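Local coordinates for YfkN protein (Bacillus subtilis subsp. subtilis, PDB 3GVE) that belongs to the calcineurin-like metallophosphoesterase family and holds a magnesium and a manganese ion side by side in a dinuclear metal centre, at residues Val60-Asp64 with Ala213-Thr217; Ala228-Val232 with Ile245-Gln250; Ala41-Leu46 with Asn316-Asn321; Thr17-Asn23 with Pro280-Gly284. All blocks are in the same frame, centred on the assembly; numbering follows the deposited sequence.

Contact 1 of 4, residues Val60-Asp64 with Ala213-Thr217; sequences VDNGD and ALAHT. With MG (magnesium ion), chain D; MN (manganese (II) ion), chain C.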
# COMPACT_ATOMS: atom_id res chain seq x y z
N VAL A 60 15.61 -18.23 -1.56
CA VAL A 60 14.22 -18.51 -1.95
C VAL A 60 13.34 -17.28 -1.85
O VAL A 60 13.58 -16.40 -1.05
CB VAL A 60 13.61 -19.65 -1.08
CG1 VAL A 60 14.47 -20.92 -1.21
CG2 VAL A 60 13.48 -19.24 0.38
N ASP A 61 12.33 -17.24 -2.69
CA ASP A 61 11.31 -16.19 -2.61
C ASP A 61 9.97 -16.79 -2.22
O ASP A 61 9.64 -17.88 -2.65
CB ASP A 61 11.14 -15.46 -3.93
CG ASP A 61 10.18 -14.30 -3.82
OD1 ASP A 61 10.51 -13.29 -3.18
OD2 ASP A 61 9.07 -14.43 -4.31
N ASN A 62 9.21 -16.04 -1.43
CA ASN A 62 7.95 -16.54 -0.89
C ASN A 62 6.66 -16.02 -1.52
O ASN A 62 5.59 -16.22 -0.96
CB ASN A 62 7.92 -16.30 0.62
CG ASN A 62 7.07 -17.34 1.36
OD1 ASN A 62 7.12 -18.52 1.05
ND2 ASN A 62 6.32 -16.88 2.37
N GLY A 63 6.75 -15.40 -2.70
CA GLY A 63 5.57 -14.97 -3.43
C GLY A 63 5.12 -13.54 -3.14
O GLY A 63 5.74 -12.82 -2.39
N ASP A 64 4.01 -13.15 -3.77
CA ASP A 64 3.59 -11.73 -3.89
C ASP A 64 4.78 -10.92 -4.45
O ASP A 64 5.22 -9.93 -3.87
CB ASP A 64 3.05 -11.16 -2.56
CG ASP A 64 1.56 -11.35 -2.40
OD1 ASP A 64 0.99 -12.13 -3.19
OD2 ASP A 64 1.00 -10.74 -1.47
N ALA A 213 9.43 -25.19 3.47
CA ALA A 213 8.11 -24.73 3.05
C ALA A 213 8.14 -23.26 2.69
O ALA A 213 8.49 -22.43 3.59
CB ALA A 213 7.11 -24.95 4.22
N LEU A 214 7.77 -22.94 1.46
CA LEU A 214 7.54 -21.58 1.04
C LEU A 214 6.04 -21.33 1.26
O LEU A 214 5.21 -21.53 0.40
CB LEU A 214 7.98 -21.41 -0.41
CG LEU A 214 9.42 -21.91 -0.69
CD1 LEU A 214 9.80 -21.75 -2.14
CD2 LEU A 214 10.46 -21.26 0.20
N ALA A 215 5.73 -20.94 2.49
CA ALA A 215 4.36 -20.83 2.93
C ALA A 215 3.89 -19.39 2.80
O ALA A 215 4.17 -18.57 3.65
CB ALA A 215 4.25 -21.31 4.38
N HIS A 216 3.18 -19.11 1.72
CA HIS A 216 2.67 -17.75 1.51
C HIS A 216 1.40 -17.59 2.33
O HIS A 216 0.29 -17.68 1.83
CB HIS A 216 2.43 -17.33 0.05
CG HIS A 216 2.17 -15.86 -0.07
ND1 HIS A 216 3.19 -14.95 -0.21
CD2 HIS A 216 1.04 -15.13 0.07
CE1 HIS A 216 2.70 -13.72 -0.19
NE2 HIS A 216 1.39 -13.81 -0.03
N THR A 217 1.63 -17.35 3.61
CA THR A 217 0.58 -17.35 4.61
C THR A 217 1.24 -16.90 5.91
O THR A 217 2.40 -17.15 6.12
CB THR A 217 -0.07 -18.76 4.73
OG1 THR A 217 -1.19 -18.73 5.62
CG2 THR A 217 0.93 -19.83 5.18
MG MG D . -0.27 -12.17 0.01
MN MN C . 1.57 -9.09 -0.00
O HOH W 1 0.05 -10.09 1.24
O HOH W 2 -0.32 -7.96 -0.48
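The imidazole of H216 reaches from the end of strand 210-215 across to the loop that follows strand 57-61, where its ND1 donates to the carbonyl O of N62 (2.8 Å). That oxygen lies at the ring edge, only 10° out of the ring plane. With ND1 occupied in this way the rotation of the ring is fixed, and NE2 is left to bind the magnesium ion at 2.3 Å. N62 returns a second bond: CG stands anti to the backbone N (chi1 -151°), which carries the amide toward strand 210-215, and ND2 donates to A215 O (3.0 Å) from above the carbonyl plane of A215. Behind the amide the packing is apolar and close, with V60 CG2 against L214 CD2 at 3.6 Å and I246 of strand 244-247 touching both side chains. Toward the metals this apolar packing gives way to a water-bearing end. D64 OD2 joins the two ions, 2.4 Å from magnesium and 2.3 Å from manganese, and water 1 also binds both, while water 2 binds manganese. The other oxygen of D64, OD1, is hydrogen-bonded, with H109 the partner. The side chains of D64 and H216 cross at about a right angle, with carboxylate and ring planes 52° apart. An Asx turn, G63 N to D61 OD2, bends the backbone around N62, and D61 OD1 is held by T17. A bridging aspartate and a histidine presented from loops at strand ends are characteristic of the dinuclear metal site of calcineurin-like phosphoesterases.

Contact 2 of 4, residues Ala228-Val232 with Ile245-Gln250; sequences AENAV and IISGHQ. With MG (magnesium ion), chain D.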
# COMPACT_ATOMS: atom_id res chain seq x y z
N ALA A 228 -8.02 -21.86 6.80
CA ALA A 228 -7.45 -20.64 7.37
C ALA A 228 -6.53 -19.90 6.40
O ALA A 228 -5.74 -20.51 5.69
CB ALA A 228 -6.70 -20.96 8.63
N GLU A 229 -6.65 -18.58 6.40
CA GLU A 229 -5.84 -17.71 5.58
C GLU A 229 -4.38 -17.67 6.03
O GLU A 229 -3.47 -17.67 5.19
CB GLU A 229 -6.43 -16.29 5.62
CG GLU A 229 -5.70 -15.26 4.75
CD GLU A 229 -6.39 -13.91 4.69
OE1 GLU A 229 -7.57 -13.83 5.06
OE2 GLU A 229 -5.75 -12.93 4.29
N ASN A 230 -4.18 -17.63 7.34
CA ASN A 230 -2.86 -17.46 7.96
C ASN A 230 -2.55 -18.68 8.83
O ASN A 230 -2.85 -18.71 10.00
CB ASN A 230 -2.83 -16.14 8.76
CG ASN A 230 -2.84 -14.93 7.83
OD1 ASN A 230 -1.96 -14.78 7.00
ND2 ASN A 230 -3.84 -14.08 7.98
N ALA A 231 -1.93 -19.66 8.20
CA ALA A 231 -1.88 -21.02 8.71
C ALA A 231 -0.53 -21.52 9.21
O ALA A 231 -0.40 -22.70 9.44
CB ALA A 231 -2.43 -21.99 7.63
N VAL A 232 0.46 -20.65 9.35
CA VAL A 232 1.80 -21.11 9.74
C VAL A 232 1.83 -21.87 11.08
O VAL A 232 2.52 -22.86 11.22
CB VAL A 232 2.81 -19.95 9.76
CG1 VAL A 232 4.11 -20.40 10.45
CG2 VAL A 232 3.10 -19.49 8.32
N ILE A 245 10.39 -23.04 7.67
CA ILE A 245 9.22 -22.37 7.10
C ILE A 245 9.52 -20.90 6.81
O ILE A 245 9.93 -20.16 7.69
CB ILE A 245 8.00 -22.44 8.04
CG1 ILE A 245 7.62 -23.91 8.30
CG2 ILE A 245 6.81 -21.68 7.44
CD1 ILE A 245 6.61 -24.09 9.48
N ILE A 246 9.31 -20.51 5.57
CA ILE A 246 9.29 -19.11 5.19
C ILE A 246 7.82 -18.67 5.19
O ILE A 246 6.98 -19.30 4.57
CB ILE A 246 9.89 -18.88 3.79
CG1 ILE A 246 11.23 -19.62 3.60
CG2 ILE A 246 10.04 -17.38 3.51
CD1 ILE A 246 12.24 -19.40 4.70
N SER A 247 7.53 -17.58 5.90
CA SER A 247 6.19 -17.07 6.04
C SER A 247 6.16 -15.69 5.42
O SER A 247 7.15 -15.02 5.28
CB SER A 247 5.82 -17.04 7.53
OG SER A 247 4.54 -16.49 7.77
N GLY A 248 4.98 -15.28 5.06
CA GLY A 248 4.72 -13.96 4.47
C GLY A 248 3.25 -13.57 4.62
O GLY A 248 2.64 -13.88 5.63
N HIS A 249 2.75 -12.92 3.58
CA HIS A 249 1.37 -12.53 3.39
C HIS A 249 0.94 -11.37 4.30
O HIS A 249 0.35 -10.44 3.83
CB HIS A 249 0.44 -13.75 3.51
CG HIS A 249 -0.99 -13.44 3.21
ND1 HIS A 249 -1.41 -12.96 1.99
CD2 HIS A 249 -2.10 -13.56 3.98
CE1 HIS A 249 -2.72 -12.80 2.02
NE2 HIS A 249 -3.17 -13.14 3.21
N GLN A 250 1.22 -11.46 5.60
CA GLN A 250 0.77 -10.46 6.57
C GLN A 250 1.58 -9.16 6.54
O GLN A 250 1.15 -8.15 7.07
CB GLN A 250 0.78 -11.03 7.99
CG GLN A 250 -0.42 -11.89 8.32
CD GLN A 250 -0.24 -12.67 9.61
OE1 GLN A 250 0.85 -12.98 10.02
NE2 GLN A 250 -1.35 -13.03 10.22
MG MG D . -0.27 -12.17 0.01
O HOH W 1 0.05 -10.09 1.24
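H249 NE2 donates to E229 OE2 over 2.8 Å, a nearly straight bond (171°) that uses the anti lone pair of the carboxylate oxygen. In the dinuclear metal centre of the calcineurin-like fold, E229 is thus a second-shell residue that positions the magnesium ligand H249: the other nitrogen of the same ring, ND1, binds the magnesium ion at 2.4 Å. The ring is held at two of its corners, and the carboxylate would probably polarise the imidazole and strengthen ND1 as a ligand. E229 arrives with CG anti to its backbone N (chi1 -178°) and an extended chain, which brings OE2 to the ring edge with the carboxylate turned 59° from the imidazole plane. N230 OD1 lies at the same ring's edge, 3.3 Å from H249 CD2; its hydrogen-bond partner is the backbone N of G218. The amide of N230 also packs against that of Q250, with CG of N230 3.4 Å from NE2 of Q250, while Q250 OE1 accepts from the backbone N of I219. Q250 also packs against K341 of the second subunit. Farther from the metals, V232, in the first turn of helix 232-238, settles on strand 244-247: its CG1 meets I245 CG2 at 4.2 Å, and its CG2 lies beside S247. T217 OG1 pairs with E229 O, which ties this loop to the end of strand 210-215. On the metal side, water 1 binds magnesium and lies 2.6 Å from the carbonyl O of H249, probably donating to it.

Contact 3 of 4, residues Ala41-Leu46 with Asn316-Asn321; sequences ARTAQL and NVTSRN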
# COMPACT_ATOMS: atom_id res chain seq x y z
N ALA A 41 16.82 -4.12 -4.94
CA ALA A 41 18.17 -3.61 -5.17
C ALA A 41 18.94 -3.40 -3.86
O ALA A 41 20.14 -3.55 -3.85
CB ALA A 41 18.11 -2.32 -5.98
N ARG A 42 18.24 -3.07 -2.78
CA ARG A 42 18.87 -2.97 -1.46
C ARG A 42 18.93 -4.32 -0.74
O ARG A 42 19.93 -4.65 -0.19
CB ARG A 42 18.16 -1.90 -0.60
CG ARG A 42 18.53 -0.50 -1.07
CD ARG A 42 17.77 0.61 -0.36
NE ARG A 42 18.31 1.91 -0.76
CZ ARG A 42 19.26 2.56 -0.12
NH1 ARG A 42 19.79 2.09 1.00
NH2 ARG A 42 19.67 3.73 -0.58
N THR A 43 17.85 -5.09 -0.80
CA THR A 43 17.86 -6.40 -0.12
C THR A 43 18.97 -7.30 -0.64
O THR A 43 19.54 -8.06 0.11
CB THR A 43 16.50 -7.13 -0.30
OG1 THR A 43 15.45 -6.18 -0.45
CG2 THR A 43 16.22 -8.07 0.88
N ALA A 44 19.26 -7.18 -1.93
CA ALA A 44 20.28 -7.99 -2.57
C ALA A 44 21.67 -7.74 -1.98
O ALA A 44 22.52 -8.58 -2.09
CB ALA A 44 20.27 -7.75 -4.09
N GLN A 45 21.87 -6.60 -1.33
CA GLN A 45 23.13 -6.33 -0.66
C GLN A 45 23.25 -7.20 0.58
O GLN A 45 24.32 -7.69 0.86
CB GLN A 45 23.28 -4.84 -0.31
CG GLN A 45 23.21 -3.90 -1.52
CD GLN A 45 24.41 -3.98 -2.43
OE1 GLN A 45 24.74 -5.02 -2.94
NE2 GLN A 45 25.05 -2.84 -2.65
N LEU A 46 22.14 -7.42 1.29
CA LEU A 46 22.13 -8.37 2.40
C LEU A 46 22.34 -9.80 1.91
O LEU A 46 23.00 -10.59 2.56
CB LEU A 46 20.83 -8.31 3.20
CG LEU A 46 20.51 -6.99 3.90
CD1 LEU A 46 19.16 -7.09 4.61
CD2 LEU A 46 21.61 -6.60 4.89
N ASN A 316 22.08 -1.44 7.55
CA ASN A 316 22.98 -2.47 7.07
C ASN A 316 23.31 -2.29 5.60
O ASN A 316 24.28 -2.84 5.12
CB ASN A 316 22.37 -3.84 7.32
CG ASN A 316 22.24 -4.13 8.79
OD1 ASN A 316 23.22 -4.10 9.51
ND2 ASN A 316 21.03 -4.39 9.24
N VAL A 317 22.48 -1.53 4.89
CA VAL A 317 22.63 -1.32 3.46
C VAL A 317 22.52 0.16 3.14
O VAL A 317 21.62 0.83 3.61
CB VAL A 317 21.50 -2.04 2.66
CG1 VAL A 317 21.62 -1.76 1.16
CG2 VAL A 317 21.50 -3.53 2.96
N THR A 318 23.43 0.67 2.32
CA THR A 318 23.40 2.09 1.98
C THR A 318 23.39 2.37 0.48
O THR A 318 23.36 3.53 0.08
CB THR A 318 24.55 2.85 2.64
OG1 THR A 318 25.77 2.36 2.10
CG2 THR A 318 24.55 2.63 4.13
N SER A 319 23.44 1.33 -0.35
CA SER A 319 23.44 1.51 -1.80
C SER A 319 22.73 0.40 -2.56
O SER A 319 22.39 -0.62 -1.98
CB SER A 319 24.87 1.63 -2.33
OG SER A 319 25.60 0.47 -2.06
N ARG A 320 22.54 0.59 -3.86
CA ARG A 320 21.91 -0.39 -4.72
C ARG A 320 22.90 -1.42 -5.22
O ARG A 320 24.01 -1.12 -5.60
CB ARG A 320 21.28 0.27 -5.96
CG ARG A 320 19.93 0.89 -5.78
CD ARG A 320 19.50 1.59 -7.06
NE ARG A 320 20.33 2.74 -7.37
CZ ARG A 320 20.14 3.96 -6.89
NH1 ARG A 320 20.97 4.92 -7.23
NH2 ARG A 320 19.16 4.24 -6.07
N ASN A 321 22.43 -2.65 -5.26
CA ASN A 321 23.16 -3.80 -5.79
C ASN A 321 23.24 -3.67 -7.31
O ASN A 321 22.22 -3.49 -8.00
CB ASN A 321 22.36 -5.08 -5.48
CG ASN A 321 23.02 -6.33 -6.03
OD1 ASN A 321 22.73 -6.76 -7.14
ND2 ASN A 321 23.90 -6.89 -5.22
O HOH W 3 18.70 0.35 3.10
O HOH W 4 21.10 4.68 2.23
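Helix 40-53 is crossed by the loop that leads from strand 300-312 into the C-terminal helix 322-340, and N321, the N-cap residue of that last helix, meets it with both backbone and side chain. N321 N donates to the carbonyl O of A41 (2.8 Å). One turn along, ND2 of N321 donates to Q45 OE1 at 3.1 Å, coming from above the carbonyl plane of Q45, with the two amide planes perpendicular. CG of N321 is anti to the backbone N (chi1 178°), which lays the amide beside A44 CB and leaves OD1 to cap V324 N. Q45 is bent at chi2 (-70°), which brings its amide beside S319 and N321. Its NE2 gives a weak bond to S319 OG, while its aliphatic part rests on V317. V317 supplies the apolar contact of the loop: CG1 lies 3.8 Å from Q45 CG, and CG2 meets L46 CD2 at 3.6 Å. The extended chain of R42 carries its NE to a salt bridge with D26; R320, whose CG touches A41 CB, shares that aspartate and also pairs with E34. S319 N is buried by the contact without a hydrogen-bond partner. At the outer edge water 3 accepts from R42 NH1 at 2.9 Å and probably donates to V317 O, 3.0 Å away.

Contact 4 of 4, residues Thr17-Asn23 with Pro280-Gly284; sequences TTDIHAN and PSSWG. With MN (manganese (II) ion), chain C.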
# COMPACT_ATOMS: atom_id res chain seq x y z
N THR A 17 13.21 -13.96 0.62
CA THR A 17 12.44 -12.70 0.44
C THR A 17 10.97 -13.04 0.41
O THR A 17 10.57 -14.23 0.14
CB THR A 17 12.88 -11.99 -0.84
OG1 THR A 17 12.86 -12.93 -1.95
CG2 THR A 17 14.27 -11.44 -0.70
N THR A 18 10.14 -12.08 0.73
CA THR A 18 8.70 -12.25 0.61
C THR A 18 8.01 -10.92 0.34
O THR A 18 8.48 -9.88 0.75
CB THR A 18 8.08 -12.89 1.90
OG1 THR A 18 6.76 -13.40 1.62
CG2 THR A 18 8.01 -11.89 3.07
N ASP A 19 6.88 -10.99 -0.34
CA ASP A 19 6.03 -9.82 -0.55
C ASP A 19 6.81 -8.63 -1.12
O ASP A 19 6.60 -7.49 -0.76
CB ASP A 19 5.26 -9.47 0.74
CG ASP A 19 4.26 -10.54 1.12
OD1 ASP A 19 3.09 -10.44 0.68
OD2 ASP A 19 4.64 -11.48 1.86
N ILE A 20 7.67 -8.87 -2.13
CA ILE A 20 8.51 -7.85 -2.77
C ILE A 20 7.62 -6.89 -3.56
O ILE A 20 7.91 -5.69 -3.64
CB ILE A 20 9.58 -8.54 -3.67
CG1 ILE A 20 10.63 -9.20 -2.83
CG2 ILE A 20 10.22 -7.53 -4.59
CD1 ILE A 20 11.42 -8.43 -2.05
N HIS A 21 6.55 -7.42 -4.13
CA HIS A 21 5.49 -6.67 -4.80
C HIS A 21 6.07 -5.78 -5.91
O HIS A 21 5.73 -4.61 -6.05
CB HIS A 21 4.66 -5.87 -3.77
CG HIS A 21 3.62 -6.69 -3.07
ND1 HIS A 21 2.52 -7.19 -3.72
CD2 HIS A 21 3.53 -7.11 -1.79
CE1 HIS A 21 1.79 -7.88 -2.86
NE2 HIS A 21 2.38 -7.85 -1.68
N ALA A 22 6.95 -6.38 -6.70
CA ALA A 22 7.51 -5.76 -7.93
C ALA A 22 8.42 -4.56 -7.67
O ALA A 22 8.81 -3.86 -8.58
CB ALA A 22 6.41 -5.39 -8.93
N ASN A 23 8.77 -4.36 -6.41
CA ASN A 23 9.73 -3.31 -6.04
C ASN A 23 11.17 -3.77 -6.27
O ASN A 23 11.86 -4.20 -5.35
CB ASN A 23 9.50 -2.85 -4.59
CG ASN A 23 8.12 -2.26 -4.37
OD1 ASN A 23 7.29 -2.80 -3.65
ND2 ASN A 23 7.87 -1.16 -5.00
N PRO A 280 10.01 -11.91 6.70
CA PRO A 280 10.81 -10.70 6.50
C PRO A 280 10.05 -9.53 5.89
O PRO A 280 10.38 -9.02 4.85
CB PRO A 280 11.93 -11.18 5.59
CG PRO A 280 11.30 -12.25 4.78
CD PRO A 280 10.38 -12.97 5.73
N SER A 281 9.03 -9.08 6.60
CA SER A 281 8.34 -7.83 6.29
C SER A 281 7.74 -7.86 4.87
O SER A 281 7.13 -8.84 4.48
CB SER A 281 9.31 -6.64 6.49
OG SER A 281 8.61 -5.41 6.43
N SER A 282 7.88 -6.77 4.14
CA SER A 282 7.39 -6.68 2.77
C SER A 282 8.30 -5.73 2.00
O SER A 282 9.09 -5.00 2.58
CB SER A 282 5.93 -6.21 2.74
OG SER A 282 5.82 -4.90 3.24
N TRP A 283 8.22 -5.79 0.68
CA TRP A 283 8.89 -4.88 -0.25
C TRP A 283 10.42 -4.92 -0.18
O TRP A 283 11.09 -4.00 -0.62
CB TRP A 283 8.39 -3.43 -0.04
CG TRP A 283 6.95 -3.20 -0.38
CD1 TRP A 283 5.99 -4.12 -0.54
CD2 TRP A 283 6.34 -1.92 -0.58
NE1 TRP A 283 4.79 -3.50 -0.85
CE2 TRP A 283 4.99 -2.15 -0.87
CE3 TRP A 283 6.82 -0.62 -0.54
CZ2 TRP A 283 4.09 -1.10 -1.14
CZ3 TRP A 283 5.94 0.42 -0.81
CH2 TRP A 283 4.59 0.17 -1.10
N GLY A 284 10.97 -5.99 0.38
CA GLY A 284 12.40 -6.12 0.53
C GLY A 284 12.99 -5.38 1.71
O GLY A 284 14.18 -5.21 1.77
MN MN C . 1.57 -9.09 -0.00
O HOH W 5 10.06 -8.16 2.20
O HOH W 6 4.93 -10.64 4.60
O HOH W 1 0.05 -10.09 1.24
O HOH W 2 -0.32 -7.96 -0.48
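The backbone bond between the two loops runs from W283 N to the carbonyl O of D19 (2.8 Å), the donor standing above the carbonyl plane. Two waters add polar bridges. Water 5 donates to T18 O (2.7 Å) and to P280 O, and accepts from G284 N; water 6 donates to both D19 OD2 and S281 O. The carboxylate of D19 is further steadied by T18 OG1, which donates to OD2, and by the backbone N of H249. Apolar contact is made by T18 CG2, set against P280 CD at 3.7 Å. Among the aromatic contacts, the rings of H21 and W283 meet rim to rim, their planes 67° apart, with H21 CB 3.8 Å from W283 NE1. The end of the N23 side chain lies over one face of the W283 indole, toward its rim, and F38 meets W283 edge-to-face. The metal bonds come last: D19 OD1 (2.1 Å) and H21 NE2 (2.2 Å) hold manganese, and H21 ND1 is fixed by Q67 O. An aspartate and a histidine two residues apart, in the loop just after the first strand, form the Asp-X-His metal-binding motif of the calcineurin-like phosphoesterases.

Contacts 1, 2 and 4 converge on the two metal ions. Contact 1 lies between the others, its centre 8 Å from that of contact 2 and 10 Å from that of contact 4; its bridging D64 shares magnesium with H249 and manganese with D19 and H21. N108 completes the protein ligands of magnesium, H251 those of manganese. Probable hydrogen bonds couple the three directly; that between contacts 1 and 4 includes N62 N to T17 O at 2.7 Å. Contact 3 stands apart, its centre 21 Å from that of contact 1, yet T43 OG1 and G284 O, 2.7 Å apart, connect helix 40-53 to contact 4.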